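Local coordinates for PUA domain-containing protein (Aeropyrum pernix, PDB 2CX0), which is of unknown function but carries a PUA domain and so probably binds RNA, perhaps with a role in translation initiation, at residues Y77-L83 with P139-V144. Residues are numbered along the deposited sequence.
Sequences YPTLQCL and PVMVGV
This contact forms part of the buried apolar interface between the N-terminal pre-PUA (DUF1947) part of the chain and the PUA domain. The last strand of the six-stranded antiparallel N-terminal sheet, 76-78, turns at Thr-79 into helix 80-86, and this strand-to-helix corner packs on strand 138-145 of the mixed PUA sheet. Thr-79 (chi1 p) is the N-cap and points away from the PUA strand: its OG1 accepts from Cys-82 N at 2.9 Å, while Leu-83 N donates a hydrogen bond to Thr-79 O at 3.2 Å, setting the first helical turn. The contact is made mostly by side chains, some against backbone oxygens, and buries 405 Å² in all; the closest CA atoms are those of Leu-80 and Pro-139, 6.6 Å apart. Val-142 (chi1 t) is its centre, with the largest covered area. Its CG2 touches Leu-80 CD2 and Leu-83 CD1, both at 3.8 Å, and lies 3.6 Å from Pro-78 O; its CG1 meets Tyr-77 CD1 at 3.8 Å and Pro-78 CD at 4.1 Å. Both leucines are mt rotamers and reach Pro-139 CB, Leu-83 through CD1 at 3.9 Å and Leu-80 through CD2 at 4.1 Å. Val-140 (phi/psi -118/-19) and Met-141 (selenomethionine; -158/150) both pair through the backbone with Ala-131 of strand 128-133, a classic beta bulge; both point away from the corner, while Pro-139 and Val-142 point toward it. Leu-80 CD1 rests 3.7 Å from Val-140 O. Tyr-77 (chi1 m) turns its ring edge to the strand, its hydroxyl hydrogen-bonded to Asp-73 and Arg-75, and Tyr-77 OH lies 3.3 Å from Val-144 CG2.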
loop_
_atom_site.group_PDB
_atom_site.type_symbol
_atom_site.label_atom_id
_atom_site.label_comp_id
_atom_site.label_asym_id
_atom_site.label_seq_id
_atom_site.Cartn_x
_atom_site.Cartn_y
_atom_site.Cartn_z
ATOM N N TYR A 77 2.333 -6.007 -1.726
ATOM C CA TYR A 77 1.842 -4.864 -0.969
ATOM C C TYR A 77 0.413 -4.459 -1.383
ATOM O O TYR A 77 -0.059 -4.761 -2.472
ATOM C CB TYR A 77 2.707 -3.610 -1.247
ATOM C CG TYR A 77 4.105 -3.661 -0.741
ATOM C CD1 TYR A 77 4.467 -2.953 0.405
ATOM C CD2 TYR A 77 5.063 -4.447 -1.403
ATOM C CE1 TYR A 77 5.791 -3.026 0.902
ATOM C CE2 TYR A 77 6.410 -4.539 -0.908
ATOM C CZ TYR A 77 6.733 -3.823 0.235
ATOM O OH TYR A 77 7.988 -3.921 0.760
ATOM N N PRO A 78 -0.298 -3.806 -0.480
ATOM C CA PRO A 78 -1.658 -3.361 -0.802
ATOM C C PRO A 78 -1.568 -1.959 -1.445
ATOM O O PRO A 78 -0.675 -1.126 -1.108
ATOM C CB PRO A 78 -2.345 -3.205 0.566
ATOM C CG PRO A 78 -1.068 -2.839 1.525
ATOM C CD PRO A 78 0.089 -3.634 0.929
ATOM N N THR A 79 -2.544 -1.670 -2.316
ATOM C CA THR A 79 -2.682 -0.347 -2.846
ATOM C C THR A 79 -3.448 0.432 -1.769
ATOM O O THR A 79 -4.033 -0.144 -0.803
ATOM C CB THR A 79 -3.613 -0.331 -4.053
ATOM O OG1 THR A 79 -4.867 -1.006 -3.683
ATOM C CG2 THR A 79 -2.879 -1.035 -5.274
ATOM N N LEU A 80 -3.510 1.747 -1.959
ATOM C CA LEU A 80 -4.320 2.542 -1.008
ATOM C C LEU A 80 -5.797 2.187 -1.206
ATOM O O LEU A 80 -6.597 2.286 -0.262
ATOM C CB LEU A 80 -4.111 4.056 -1.232
ATOM C CG LEU A 80 -2.681 4.482 -0.858
ATOM C CD1 LEU A 80 -2.678 6.006 -0.953
ATOM C CD2 LEU A 80 -2.285 4.082 0.605
ATOM N N GLN A 81 -6.193 1.827 -2.442
ATOM C CA GLN A 81 -7.596 1.406 -2.708
ATOM C C GLN A 81 -7.938 0.153 -1.867
ATOM O O GLN A 81 -9.061 0.024 -1.360
ATOM C CB GLN A 81 -7.823 1.092 -4.217
ATOM C CG GLN A 81 -7.807 2.366 -5.127
ATOM C CD GLN A 81 -6.417 2.934 -5.423
ATOM O OE1 GLN A 81 -5.387 2.319 -5.058
ATOM N NE2 GLN A 81 -6.378 4.102 -6.111
ATOM N N CYS A 82 -6.963 -0.754 -1.718
ATOM C CA CYS A 82 -7.151 -1.943 -0.908
ATOM C C CYS A 82 -7.392 -1.521 0.558
ATOM O O CYS A 82 -8.276 -2.054 1.305
ATOM C CB CYS A 82 -5.893 -2.824 -0.983
ATOM S SG CYS A 82 -5.954 -4.277 0.115
ATOM N N LEU A 83 -6.653 -0.523 1.001
ATOM C CA LEU A 83 -6.861 -0.097 2.412
ATOM C C LEU A 83 -8.257 0.534 2.613
ATOM O O LEU A 83 -8.859 0.440 3.689
ATOM C CB LEU A 83 -5.784 0.875 2.852
ATOM C CG LEU A 83 -4.358 0.284 2.733
ATOM C CD1 LEU A 83 -3.387 1.320 3.383
ATOM C CD2 LEU A 83 -4.186 -1.134 3.374
ATOM N N PRO A 139 -5.437 6.990 4.700
ATOM C CA PRO A 139 -4.147 6.392 4.361
ATOM C C PRO A 139 -3.542 7.241 3.237
ATOM O O PRO A 139 -4.223 7.608 2.254
ATOM C CB PRO A 139 -4.518 4.980 3.875
ATOM C CG PRO A 139 -5.891 4.756 4.480
ATOM C CD PRO A 139 -6.547 6.082 4.347
ATOM N N VAL A 140 -2.270 7.610 3.400
ATOM C CA VAL A 140 -1.633 8.391 2.342
ATOM C C VAL A 140 -0.426 7.694 1.690
ATOM O O VAL A 140 0.016 8.077 0.595
ATOM C CB VAL A 140 -1.193 9.823 2.862
ATOM C CG1 VAL A 140 -2.426 10.608 3.322
ATOM C CG2 VAL A 140 -0.274 9.682 4.023
HETATM N N MSE A 141 0.143 6.696 2.367
HETATM C CA MSE A 141 1.293 6.017 1.798
HETATM C C MSE A 141 1.432 4.621 2.429
HETATM O O MSE A 141 1.040 4.382 3.576
HETATM C CB MSE A 141 2.549 6.840 2.066
HETATM C CG MSE A 141 3.930 6.175 1.579
HETATM SE SE MSE A 141 4.786 5.192 3.063
HETATM C CE MSE A 141 5.736 6.763 3.846
ATOM N N VAL A 142 1.974 3.706 1.633
ATOM C CA VAL A 142 2.259 2.335 2.057
ATOM C C VAL A 142 3.763 2.203 1.884
ATOM O O VAL A 142 4.278 2.629 0.851
ATOM C CB VAL A 142 1.524 1.283 1.127
ATOM C CG1 VAL A 142 2.134 -0.058 1.306
ATOM C CG2 VAL A 142 -0.011 1.215 1.576
ATOM N N GLY A 143 4.429 1.611 2.871
ATOM C CA GLY A 143 5.866 1.450 2.799
ATOM C C GLY A 143 6.485 0.481 3.813
ATOM O O GLY A 143 5.818 -0.382 4.401
ATOM N N VAL A 144 7.798 0.629 3.990
ATOM C CA VAL A 144 8.525 -0.268 4.835
ATOM C C VAL A 144 9.051 0.434 6.073
ATOM O O VAL A 144 9.710 1.482 5.978
ATOM C CB VAL A 144 9.706 -0.896 4.017
ATOM C CG1 VAL A 144 10.489 -1.920 4.912
ATOM C CG2 VAL A 144 9.174 -1.549 2.728
#